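Local structure of ribosomal RNA small subunit methyltransferase E (5O95) at residues F162-L174 against Y185-G197. The protein probably methylates the N3 position of a specific uridine in 16S ribosomal RNA, using S-adenosyl-L-methionine as the methyl donor. Numbering follows the deposited sequence.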
ATOM      1  N   PHE B 162       7.955 -19.190 -15.120  1.00 24.08           N
ATOM      2  CA  PHE B 162       8.183 -17.750 -15.102  1.00 22.44           C
ATOM      3  C   PHE B 162       9.657 -17.413 -15.287  1.00 28.10           C
ATOM      4  O   PHE B 162      10.006 -16.535 -16.082  1.00 24.08           O
ATOM      5  CB  PHE B 162       7.638 -17.106 -13.829  1.00 20.27           C
ATOM      6  CG  PHE B 162       7.788 -15.625 -13.826  1.00 25.83           C
ATOM      7  CD1 PHE B 162       6.834 -14.819 -14.427  1.00 21.24           C
ATOM      8  CD2 PHE B 162       8.903 -15.033 -13.250  1.00 21.67           C
ATOM      9  CE1 PHE B 162       6.985 -13.438 -14.439  1.00 21.90           C
ATOM     10  CE2 PHE B 162       9.062 -13.660 -13.266  1.00 22.39           C
ATOM     11  CZ  PHE B 162       8.104 -12.863 -13.863  1.00 23.65           C
ATOM     12  N   VAL B 163      10.543 -18.086 -14.549  1.00 23.72           N
ATOM     13  CA  VAL B 163      11.957 -17.759 -14.691  1.00 29.10           C
ATOM     14  C   VAL B 163      12.503 -18.196 -16.049  1.00 23.96           C
ATOM     15  O   VAL B 163      13.406 -17.551 -16.595  1.00 30.15           O
ATOM     16  CB  VAL B 163      12.790 -18.267 -13.498  1.00 27.16           C
ATOM     17  CG1 VAL B 163      12.166 -17.796 -12.187  1.00 25.59           C
ATOM     18  CG2 VAL B 163      12.955 -19.782 -13.532  1.00 31.09           C
ATOM     19  N   ARG B 164      11.958 -19.273 -16.628  1.00 27.54           N
ATOM     20  CA  ARG B 164      12.444 -19.734 -17.924  1.00 25.89           C
ATOM     21  C   ARG B 164      12.135 -18.711 -19.014  1.00 31.24           C
ATOM     22  O   ARG B 164      12.962 -18.470 -19.902  1.00 33.82           O
ATOM     23  CB  ARG B 164      11.847 -21.107 -18.246  1.00 32.14           C
ATOM     24  CG  ARG B 164      11.519 -21.331 -19.715  1.00 58.64           C
ATOM     25  CD  ARG B 164      11.318 -22.813 -20.023  1.00 61.84           C
ATOM     26  NE  ARG B 164      10.502 -23.488 -19.018  1.00 59.54           N
ATOM     27  CZ  ARG B 164       9.184 -23.637 -19.098  1.00 39.90           C
ATOM     28  NH1 ARG B 164       8.523 -23.160 -20.144  1.00 48.69           N
ATOM     29  NH2 ARG B 164       8.527 -24.265 -18.130  1.00 51.59           N
ATOM     30  N   GLU B 165      10.977 -18.059 -18.927  1.00 24.64           N
ATOM     31  CA  GLU B 165      10.510 -17.167 -19.980  1.00 34.48           C
ATOM     32  C   GLU B 165      10.904 -15.710 -19.780  1.00 28.25           C
ATOM     33  O   GLU B 165      10.809 -14.928 -20.735  1.00 30.42           O
ATOM     34  CB  GLU B 165       8.984 -17.244 -20.098  1.00 31.44           C
ATOM     35  CG  GLU B 165       8.479 -18.620 -20.482  1.00 31.80           C
ATOM     36  CD  GLU B 165       6.966 -18.704 -20.495  1.00 48.31           C
ATOM     37  OE1 GLU B 165       6.302 -17.790 -19.961  1.00 47.87           O
ATOM     38  OE2 GLU B 165       6.442 -19.695 -21.037  1.00 36.74           O
ATOM     39  N   ALA B 166      11.330 -15.322 -18.575  1.00 23.83           N
ATOM     40  CA  ALA B 166      11.577 -13.917 -18.279  1.00 24.53           C
ATOM     41  C   ALA B 166      12.737 -13.395 -19.119  1.00 29.96           C
ATOM     42  O   ALA B 166      13.841 -13.949 -19.086  1.00 29.08           O
ATOM     43  CB  ALA B 166      11.877 -13.746 -16.790  1.00 24.48           C
ATOM     44  N   LYS B 167      12.488 -12.327 -19.873  1.00 28.62           N
ATOM     45  CA  LYS B 167      13.519 -11.720 -20.703  1.00 26.33           C
ATOM     46  C   LYS B 167      13.806 -10.267 -20.330  1.00 24.73           C
ATOM     47  O   LYS B 167      14.555  -9.588 -21.044  1.00 30.65           O
ATOM     48  CB  LYS B 167      13.176 -11.887 -22.187  1.00 31.48           C
ATOM     49  CG  LYS B 167      13.100 -13.357 -22.613  1.00 35.63           C
ATOM     50  CD  LYS B 167      12.655 -13.517 -24.060  1.00 46.57           C
ATOM     51  CE  LYS B 167      12.542 -14.991 -24.419  1.00 50.74           C
ATOM     52  NZ  LYS B 167      12.041 -15.215 -25.808  1.00 72.76           N
ATOM     53  N   GLU B 168      13.256  -9.788 -19.217  1.00 24.71           N
ATOM     54  CA  GLU B 168      13.493  -8.421 -18.775  1.00 26.15           C
ATOM     55  C   GLU B 168      14.979  -8.190 -18.501  1.00 32.72           C
ATOM     56  O   GLU B 168      15.710  -9.102 -18.103  1.00 24.01           O
ATOM     57  CB  GLU B 168      12.677  -8.138 -17.506  1.00 26.02           C
ATOM     58  CG  GLU B 168      11.178  -7.927 -17.730  1.00 26.27           C
ATOM     59  CD  GLU B 168      10.409  -9.223 -17.922  1.00 27.50           C
ATOM     60  OE1 GLU B 168      10.975 -10.301 -17.646  1.00 27.51           O
ATOM     61  OE2 GLU B 168       9.231  -9.171 -18.336  1.00 31.41           O
ATOM     62  N   HIS B 169      15.427  -6.947 -18.716  1.00 27.64           N
ATOM     63  CA  HIS B 169      16.855  -6.646 -18.597  1.00 24.78           C
ATOM     64  C   HIS B 169      17.345  -6.731 -17.160  1.00 21.60           C
ATOM     65  O   HIS B 169      18.504  -7.089 -16.920  1.00 31.61           O
ATOM     66  CB  HIS B 169      17.173  -5.263 -19.166  1.00 32.58           C
ATOM     67  CG  HIS B 169      17.105  -5.195 -20.659  1.00 66.50           C
ATOM     68  ND1 HIS B 169      17.846  -4.298 -21.398  1.00100.45           N
ATOM     69  CD2 HIS B 169      16.381  -5.909 -21.552  1.00 65.55           C
ATOM     70  CE1 HIS B 169      17.580  -4.462 -22.682  1.00 66.13           C
ATOM     71  NE2 HIS B 169      16.693  -5.433 -22.803  1.00 60.36           N
ATOM     72  N   LEU B 170      16.495  -6.394 -16.201  1.00 20.38           N
ATOM     73  CA  LEU B 170      16.818  -6.506 -14.787  1.00 23.19           C
ATOM     74  C   LEU B 170      15.824  -7.471 -14.162  1.00 28.52           C
ATOM     75  O   LEU B 170      14.617  -7.355 -14.390  1.00 21.00           O
ATOM     76  CB  LEU B 170      16.717  -5.138 -14.110  1.00 22.40           C
ATOM     77  CG  LEU B 170      16.932  -5.111 -12.590  1.00 29.17           C
ATOM     78  CD1 LEU B 170      18.338  -5.588 -12.222  1.00 35.30           C
ATOM     79  CD2 LEU B 170      16.672  -3.701 -12.061  1.00 23.30           C
ATOM     80  N   LYS B 171      16.325  -8.432 -13.391  1.00 23.90           N
ATOM     81  CA  LYS B 171      15.477  -9.477 -12.832  1.00 21.18           C
ATOM     82  C   LYS B 171      15.740  -9.563 -11.336  1.00 19.97           C
ATOM     83  O   LYS B 171      16.867  -9.832 -10.915  1.00 19.23           O
ATOM     84  CB  LYS B 171      15.733 -10.812 -13.534  1.00 20.12           C
ATOM     85  CG  LYS B 171      15.370 -10.771 -15.019  1.00 21.33           C
ATOM     86  CD  LYS B 171      15.557 -12.104 -15.729  1.00 35.27           C
ATOM     87  CE  LYS B 171      17.021 -12.401 -15.993  1.00 37.23           C
ATOM     88  NZ  LYS B 171      17.189 -13.461 -17.052  1.00 33.39           N
ATOM     89  N   LEU B 172      14.706  -9.288 -10.547  1.00 19.06           N
ATOM     90  CA  LEU B 172      14.840  -9.192  -9.105  1.00 20.06           C
ATOM     91  C   LEU B 172      13.862 -10.130  -8.416  1.00 17.70           C
ATOM     92  O   LEU B 172      12.777 -10.422  -8.921  1.00 20.34           O
ATOM     93  CB  LEU B 172      14.566  -7.772  -8.633  1.00 19.10           C
ATOM     94  CG  LEU B 172      15.461  -6.713  -9.251  1.00 20.69           C
ATOM     95  CD1 LEU B 172      14.939  -5.335  -8.831  1.00 25.26           C
ATOM     96  CD2 LEU B 172      16.896  -6.890  -8.817  1.00 20.09           C
ATOM     97  N   ILE B 173      14.255 -10.600  -7.237  1.00 18.35           N
ATOM     98  CA  ILE B 173      13.377 -11.415  -6.415  1.00 17.23           C
ATOM     99  C   ILE B 173      13.480 -10.902  -4.986  1.00 21.06           C
ATOM    100  O   ILE B 173      14.581 -10.653  -4.490  1.00 20.82           O
ATOM    101  CB  ILE B 173      13.732 -12.913  -6.533  1.00 21.79           C
ATOM    102  CG1 ILE B 173      12.815 -13.778  -5.664  1.00 21.89           C
ATOM    103  CG2 ILE B 173      15.215 -13.145  -6.263  1.00 21.05           C
ATOM    104  CD1 ILE B 173      12.905 -15.249  -6.028  1.00 20.14           C
ATOM    105  N   LEU B 174      12.332 -10.708  -4.340  0.52 18.42           N
ATOM    106  CA  LEU B 174      12.311 -10.323  -2.930  0.52 17.39           C
ATOM    107  C   LEU B 174      12.668 -11.538  -2.090  0.52 22.86           C
ATOM    108  O   LEU B 174      11.837 -12.417  -1.857  0.52 23.59           O
ATOM    109  CB  LEU B 174      10.947  -9.774  -2.536  0.52 17.70           C
ATOM    110  CG  LEU B 174      10.708  -8.297  -2.834  0.52 29.18           C
ATOM    111  CD1 LEU B 174       9.349  -7.892  -2.320  0.52 21.29           C
ATOM    112  CD2 LEU B 174      11.797  -7.465  -2.172  0.52 45.13           C
ATOM    113  N   TYR B 185      21.406  -2.026  -7.643  1.00 22.87           N
ATOM    114  CA  TYR B 185      20.956  -2.582  -8.909  1.00 23.31           C
ATOM    115  C   TYR B 185      20.669  -1.464  -9.901  1.00 29.69           C
ATOM    116  O   TYR B 185      20.240  -0.376  -9.506  1.00 28.99           O
ATOM    117  CB  TYR B 185      19.684  -3.417  -8.715  1.00 27.54           C
ATOM    118  CG  TYR B 185      19.919  -4.646  -7.879  1.00 26.80           C
ATOM    119  CD1 TYR B 185      20.823  -5.619  -8.288  1.00 25.27           C
ATOM    120  CD2 TYR B 185      19.246  -4.834  -6.677  1.00 21.86           C
ATOM    121  CE1 TYR B 185      21.058  -6.745  -7.523  1.00 24.69           C
ATOM    122  CE2 TYR B 185      19.478  -5.962  -5.904  1.00 21.91           C
ATOM    123  CZ  TYR B 185      20.372  -6.915  -6.344  1.00 22.34           C
ATOM    124  OH  TYR B 185      20.612  -8.039  -5.583  1.00 23.42           O
ATOM    125  N   PRO B 186      20.887  -1.707 -11.202  1.00 26.89           N
ATOM    126  CA  PRO B 186      20.613  -0.695 -12.248  1.00 27.79           C
ATOM    127  C   PRO B 186      19.126  -0.600 -12.567  1.00 26.79           C
ATOM    128  O   PRO B 186      18.625  -1.086 -13.596  1.00 26.58           O
ATOM    129  CB  PRO B 186      21.445  -1.214 -13.426  1.00 27.91           C
ATOM    130  CG  PRO B 186      21.375  -2.706 -13.280  1.00 27.42           C
ATOM    131  CD  PRO B 186      21.456  -2.943 -11.773  1.00 31.20           C
ATOM    132  N   VAL B 187      18.378   0.028 -11.659  1.00 24.93           N
ATOM    133  CA  VAL B 187      16.937   0.197 -11.825  1.00 23.79           C
ATOM    134  C   VAL B 187      16.726   1.368 -12.779  1.00 25.31           C
ATOM    135  O   VAL B 187      16.819   2.534 -12.393  1.00 24.39           O
ATOM    136  CB  VAL B 187      16.217   0.402 -10.491  1.00 21.86           C
ATOM    137  CG1 VAL B 187      14.723   0.502 -10.725  1.00 27.90           C
ATOM    138  CG2 VAL B 187      16.537  -0.742  -9.518  1.00 25.18           C
ATOM    139  N   GLN B 188      16.443   1.051 -14.037  1.00 26.22           N
ATOM    140  CA  GLN B 188      16.321   2.030 -15.105  1.00 23.77           C
ATOM    141  C   GLN B 188      15.615   1.354 -16.264  1.00 23.58           C
ATOM    142  O   GLN B 188      15.584   0.121 -16.338  1.00 23.77           O
ATOM    143  CB  GLN B 188      17.702   2.517 -15.553  1.00 28.95           C
ATOM    144  CG  GLN B 188      18.595   1.407 -16.046  1.00 31.14           C
ATOM    145  CD  GLN B 188      20.037   1.849 -16.166  1.00 68.89           C
ATOM    146  OE1 GLN B 188      20.642   2.301 -15.194  1.00 74.07           O
ATOM    147  NE2 GLN B 188      20.593   1.732 -17.367  1.00 59.02           N
ATOM    148  N   PRO B 189      15.019   2.124 -17.169  1.00 24.38           N
ATOM    149  CA  PRO B 189      14.393   1.522 -18.343  1.00 27.15           C
ATOM    150  C   PRO B 189      15.404   0.685 -19.106  1.00 27.41           C
ATOM    151  O   PRO B 189      16.613   0.953 -19.043  1.00 28.67           O
ATOM    152  CB  PRO B 189      13.948   2.745 -19.161  1.00 31.12           C
ATOM    153  CG  PRO B 189      13.728   3.800 -18.138  1.00 28.44           C
ATOM    154  CD  PRO B 189      14.815   3.583 -17.115  1.00 26.11           C
ATOM    155  N   PRO B 190      14.952  -0.314 -19.883  1.00 27.88           N
ATOM    156  CA  PRO B 190      13.552  -0.524 -20.282  1.00 27.40           C
ATOM    157  C   PRO B 190      12.631  -1.193 -19.268  1.00 26.65           C
ATOM    158  O   PRO B 190      11.501  -0.731 -19.090  1.00 25.18           O
ATOM    159  CB  PRO B 190      13.670  -1.416 -21.526  1.00 25.07           C
ATOM    160  CG  PRO B 190      14.951  -2.178 -21.320  1.00 35.43           C
ATOM    161  CD  PRO B 190      15.874  -1.252 -20.551  1.00 26.12           C
ATOM    162  N   ASP B 191      13.081  -2.270 -18.629  1.00 28.56           N
ATOM    163  CA  ASP B 191      12.134  -3.138 -17.955  1.00 25.22           C
ATOM    164  C   ASP B 191      12.780  -3.868 -16.788  1.00 27.14           C
ATOM    165  O   ASP B 191      14.005  -3.945 -16.661  1.00 28.80           O
ATOM    166  CB  ASP B 191      11.474  -4.130 -18.926  1.00 21.63           C
ATOM    167  CG  ASP B 191      12.483  -4.938 -19.736  1.00 26.54           C
ATOM    168  OD1 ASP B 191      13.697  -4.848 -19.485  1.00 38.28           O
ATOM    169  OD2 ASP B 191      12.043  -5.679 -20.636  1.00 32.25           O
ATOM    170  N   VAL B 192      11.919  -4.407 -15.937  1.00 18.07           N
ATOM    171  CA  VAL B 192      12.355  -5.150 -14.760  1.00 17.76           C
ATOM    172  C   VAL B 192      11.306  -6.210 -14.466  1.00 24.70           C
ATOM    173  O   VAL B 192      10.102  -5.945 -14.547  1.00 22.18           O
ATOM    174  CB  VAL B 192      12.609  -4.203 -13.564  1.00 23.49           C
ATOM    175  CG1 VAL B 192      11.399  -3.347 -13.276  1.00 30.59           C
ATOM    176  CG2 VAL B 192      13.020  -4.987 -12.316  1.00 21.78           C
ATOM    177  N   ALA B 193      11.770  -7.418 -14.147  1.00 22.06           N
ATOM    178  CA  ALA B 193      10.912  -8.486 -13.648  1.00 18.85           C
ATOM    179  C   ALA B 193      11.136  -8.572 -12.149  1.00 21.61           C
ATOM    180  O   ALA B 193      12.280  -8.526 -11.691  1.00 22.21           O
ATOM    181  CB  ALA B 193      11.238  -9.827 -14.310  1.00 22.43           C
ATOM    182  N   LEU B 194      10.048  -8.620 -11.392  1.00 18.84           N
ATOM    183  CA  LEU B 194      10.114  -8.675  -9.935  1.00 17.64           C
ATOM    184  C   LEU B 194       9.253  -9.825  -9.453  1.00 19.88           C
ATOM    185  O   LEU B 194       8.043  -9.842  -9.703  1.00 19.02           O
ATOM    186  CB  LEU B 194       9.581  -7.372  -9.334  1.00 21.00           C
ATOM    187  CG  LEU B 194       9.408  -7.320  -7.823  1.00 26.74           C
ATOM    188  CD1 LEU B 194      10.764  -7.374  -7.143  1.00 27.90           C
ATOM    189  CD2 LEU B 194       8.629  -6.055  -7.461  1.00 27.68           C
ATOM    190  N   ILE B 195       9.871 -10.757  -8.732  1.00 17.02           N
ATOM    191  CA  ILE B 195       9.181 -11.885  -8.118  1.00 18.81           C
ATOM    192  C   ILE B 195       8.932 -11.559  -6.652  1.00 22.03           C
ATOM    193  O   ILE B 195       9.878 -11.311  -5.895  1.00 20.04           O
ATOM    194  CB  ILE B 195      10.010 -13.172  -8.234  1.00 20.92           C
ATOM    195  CG1 ILE B 195      10.181 -13.561  -9.702  1.00 22.96           C
ATOM    196  CG2 ILE B 195       9.312 -14.307  -7.479  1.00 19.21           C
ATOM    197  CD1 ILE B 195      11.033 -14.775  -9.913  1.00 23.11           C
ATOM    198  N   ILE B 196       7.666 -11.571  -6.248  1.00 17.42           N
ATOM    199  CA  ILE B 196       7.280 -11.514  -4.840  1.00 19.06           C
ATOM    200  C   ILE B 196       6.695 -12.866  -4.493  1.00 21.85           C
ATOM    201  O   ILE B 196       5.685 -13.276  -5.080  1.00 19.06           O
ATOM    202  CB  ILE B 196       6.242 -10.418  -4.602  1.00 20.16           C
ATOM    203  CG1 ILE B 196       6.776  -9.118  -5.195  1.00 25.75           C
ATOM    204  CG2 ILE B 196       5.879 -10.326  -3.118  1.00 20.60           C
ATOM    205  CD1 ILE B 196       6.544  -7.948  -4.375  1.00 29.44           C
ATOM    206  N   GLY B 197       7.334 -13.567  -3.553  1.00 20.58           N
ATOM    207  CA  GLY B 197       6.872 -14.866  -3.136  1.00 22.36           C
ATOM    208  C   GLY B 197       5.829 -14.801  -2.041  1.00 20.22           C
ATOM    209  O   GLY B 197       5.399 -13.731  -1.605  1.00 21.51           O
TER
HETATM  210  O   HOH W   1       9.133 -12.644  -1.609  1.00 23.03           O
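Strands 170-174 and 191-196 run parallel, with L172 opposite L194 and I173 opposite I195, held by a ladder in which A193 N and I195 N donate to L170 O and L172 O, while L172 N and L174 N donate to A193 O and I195 O, respectively. Where the strands begin, the backbone N-H of H169 gives D191 OD1 a nearly straight bond (2.8 Å, 176°), reaching it from above the carboxylate plane. P190, which follows a cis peptide, sets its CG over the centre of the H169 ring, 3.6 Å from the centroid, in a CH-pi contact. E168, bent at chi2 (79°), folds over the V192-A193 peptide and brings OE1 to 3.4 Å from A193 CB; its OE2 is hydrogen-bonded to H84 ND1. On the face of L170 and L172, V192 CG2 touches L170 CD2 (3.9 Å) and L172 CD1, and L172 CD2 sits over the Y185 ring, 3.8 Å from its centroid. The other face carries I195, with CG1 3.7 Å from F162 CE2 and CD1 against V163 CG1. At the far end a water links L174 O to G197 N, two residues that bind S-adenosyl-L-methionine in this protein. In the SPOUT methyltransferase domain, the pair lies within the parallel sheet between strands 82-88 and 216-218; helix 159-165 packs on the I195 face, and helix 227-242 meets L194 and V187 on the other.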